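PDB 6ILS: ribokinase from Arabidopsis thaliana, which phosphorylates D-ribose at O-5 with ATP and a divalent cation, most likely magnesium, yielding D-ribose 5-phosphate for nucleotide synthesis and the pentose phosphate pathway. Local coordinates for residues A46-K51 against F261-A266. Sequence-based numbering, arbitrary orientation.
Sequences AACGAK and FTAAFA. With ATP (adenosine-5'-triphosphate), chain E.
C48 and A263 join two helices of the PfkB-family ribokinase fold: helix 41-51, whose start supplies K41 and N44 to the ribose pocket, and helix 257-270, which packs on strands 138-143 and 221-225 of the central sheet and carries D259, the predicted catalytic base. The axes run in the same general sense but are inclined at 44°, 8.5 Å apart at the closest point. Contact across the gap is apolar, with no hydrogen bond between the segments. C48 SG lies 3.7 Å from A263 CB, and C48 CB is almost as near to the same methyl, at 3.8 Å. With SG anti to its own backbone N (chi1 175°), the thiol is directed from segment 46-51 toward the 263-264 backbone, ending 4.1 Å from A264 N, a loose approach and not a bond. Small residues are consistent with this closeness: G49 has no side chain and its CA comes within 5.9 Å of that of A263, the tightest CA pairing here. Flanking contacts set the pair into the core, A263 also touching L140 of strand 138-143, A264 meeting A285 of helix 275-289 and C48 reaching M299. On the nucleotide side, the CA-CB bond of F261 leads away from segment 46-51, and its side chain packs on L223, K225 and A282. T262 OG1 is hydrogen-bonded to G258 O and K225 NZ, tying this helix to its own first turn and to strand 221-225. The F261 ring meets the ATP ribose obliquely, its CD2 lying 3.4 Å from ATP O3'.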
loop_
_atom_site.group_PDB
_atom_site.type_symbol
_atom_site.label_atom_id
_atom_site.label_comp_id
_atom_site.label_asym_id
_atom_site.label_seq_id
_atom_site.Cartn_x
_atom_site.Cartn_y
_atom_site.Cartn_z
ATOM N N ALA B 46 18.500 -5.925 8.958
ATOM C CA ALA B 46 19.595 -5.788 8.013
ATOM C C ALA B 46 19.971 -4.319 7.832
ATOM O O ALA B 46 21.155 -3.973 7.798
ATOM C CB ALA B 46 19.225 -6.408 6.658
ATOM N N ALA B 47 18.960 -3.458 7.697
ATOM C CA ALA B 47 19.244 -2.020 7.584
ATOM C C ALA B 47 20.032 -1.501 8.783
ATOM O O ALA B 47 20.984 -0.721 8.635
ATOM C CB ALA B 47 17.962 -1.230 7.422
ATOM N N CYS B 48 19.650 -1.953 9.970
ATOM C CA CYS B 48 20.364 -1.553 11.183
ATOM C C CYS B 48 21.827 -1.955 11.154
ATOM O O CYS B 48 22.721 -1.132 11.373
ATOM C CB CYS B 48 19.666 -2.150 12.402
ATOM S SG CYS B 48 20.532 -1.839 13.943
ATOM N N GLY B 49 22.069 -3.228 10.880
ATOM C CA GLY B 49 23.417 -3.741 10.785
ATOM C C GLY B 49 24.250 -2.938 9.805
ATOM O O GLY B 49 25.358 -2.536 10.126
ATOM N N ALA B 50 23.702 -2.706 8.619
ATOM C CA ALA B 50 24.396 -1.948 7.555
ATOM C C ALA B 50 24.728 -0.525 8.013
ATOM O O ALA B 50 25.844 -0.108 7.839
ATOM C CB ALA B 50 23.570 -1.929 6.313
ATOM N N LYS B 51 23.795 0.136 8.680
ATOM C CA LYS B 51 24.002 1.523 9.179
ATOM C C LYS B 51 25.043 1.564 10.296
ATOM O O LYS B 51 25.679 2.572 10.436
ATOM C CB LYS B 51 22.697 2.143 9.660
ATOM C CG LYS B 51 21.699 2.430 8.561
ATOM C CD LYS B 51 21.019 3.748 8.759
ATOM C CE LYS B 51 19.755 3.928 7.958
ATOM N NZ LYS B 51 19.069 5.172 8.353
ATOM N N PHE B 261 17.408 -2.950 18.446
ATOM C CA PHE B 261 18.032 -3.507 19.650
ATOM C C PHE B 261 18.710 -4.840 19.323
ATOM O O PHE B 261 19.880 -5.073 19.649
ATOM C CB PHE B 261 17.001 -3.696 20.772
ATOM C CG PHE B 261 17.622 -4.159 22.075
ATOM C CD1 PHE B 261 17.823 -5.508 22.334
ATOM C CD2 PHE B 261 18.040 -3.236 23.013
ATOM C CE1 PHE B 261 18.422 -5.931 23.520
ATOM C CE2 PHE B 261 18.639 -3.648 24.205
ATOM C CZ PHE B 261 18.836 -5.005 24.453
ATOM N N THR B 262 17.960 -5.713 18.664
ATOM C CA THR B 262 18.444 -7.070 18.402
ATOM C C THR B 262 19.598 -7.065 17.404
ATOM O O THR B 262 20.621 -7.711 17.615
ATOM C CB THR B 262 17.296 -7.975 17.872
ATOM O OG1 THR B 262 16.193 -7.909 18.783
ATOM C CG2 THR B 262 17.769 -9.411 17.767
ATOM N N ALA B 263 19.479 -6.281 16.336
ATOM C CA ALA B 263 20.574 -6.211 15.372
ATOM C C ALA B 263 21.835 -5.541 15.928
ATOM O O ALA B 263 22.955 -5.948 15.591
ATOM C CB ALA B 263 20.105 -5.489 14.085
ATOM N N ALA B 264 21.668 -4.522 16.775
ATOM C CA ALA B 264 22.824 -3.816 17.341
ATOM C C ALA B 264 23.553 -4.729 18.329
ATOM O O ALA B 264 24.782 -4.760 18.400
ATOM C CB ALA B 264 22.379 -2.503 18.039
ATOM N N PHE B 265 22.772 -5.487 19.089
ATOM C CA PHE B 265 23.351 -6.498 19.965
ATOM C C PHE B 265 24.199 -7.476 19.141
ATOM O O PHE B 265 25.324 -7.800 19.506
ATOM C CB PHE B 265 22.242 -7.233 20.728
ATOM C CG PHE B 265 22.757 -8.308 21.648
ATOM C CD1 PHE B 265 23.037 -9.584 21.167
ATOM C CD2 PHE B 265 22.942 -8.045 22.993
ATOM C CE1 PHE B 265 23.519 -10.577 22.024
ATOM C CE2 PHE B 265 23.426 -9.036 23.848
ATOM C CZ PHE B 265 23.703 -10.295 23.362
ATOM N N ALA B 266 23.660 -7.938 18.021
ATOM C CA ALA B 266 24.354 -8.910 17.143
ATOM C C ALA B 266 25.660 -8.337 16.598
ATOM O O ALA B 266 26.627 -9.042 16.544
ATOM C CB ALA B 266 23.442 -9.348 16.031
HETATM P PG ATP E . 9.845 -5.451 20.804
HETATM O O1G ATP E . 10.503 -6.712 20.378
HETATM O O2G ATP E . 9.774 -4.465 19.647
HETATM O O3G ATP E . 8.437 -5.696 21.253
HETATM P PB ATP E . 10.112 -4.171 23.293
HETATM O O1B ATP E . 11.211 -3.775 24.180
HETATM O O2B ATP E . 9.256 -5.076 24.054
HETATM O O3B ATP E . 10.723 -4.884 22.021
HETATM P PA ATP E . 9.325 -1.409 22.839
HETATM O O1A ATP E . 8.716 -0.907 24.143
HETATM O O2A ATP E . 8.626 -0.769 21.667
HETATM O O3A ATP E . 9.165 -2.983 22.747
HETATM O "O5'" ATP E . 10.836 -1.004 22.793
HETATM C "C5'" ATP E . 11.662 -1.448 21.734
HETATM C "C4'" ATP E . 13.158 -1.072 22.107
HETATM O "O4'" ATP E . 13.246 0.446 22.376
HETATM C "C3'" ATP E . 13.473 -1.646 23.188
HETATM O "O3'" ATP E . 14.851 -2.058 23.149
HETATM C "C2'" ATP E . 13.295 -0.525 24.399
HETATM O "O2'" ATP E . 14.151 -0.945 25.500
HETATM C "C1'" ATP E . 13.596 0.594 23.879
HETATM N N9 ATP E . 12.694 1.650 24.375
HETATM C C8 ATP E . 11.359 1.849 24.583
HETATM N N7 ATP E . 11.203 3.103 25.087
HETATM C C5 ATP E . 12.444 3.683 25.178
HETATM C C6 ATP E . 12.852 4.939 25.622
HETATM N N6 ATP E . 12.032 6.006 26.128
HETATM N N1 ATP E . 14.147 5.250 25.613
HETATM C C2 ATP E . 15.080 4.344 25.153
HETATM N N3 ATP E . 14.696 3.118 24.714
HETATM C C4 ATP E . 13.366 2.791 24.735
#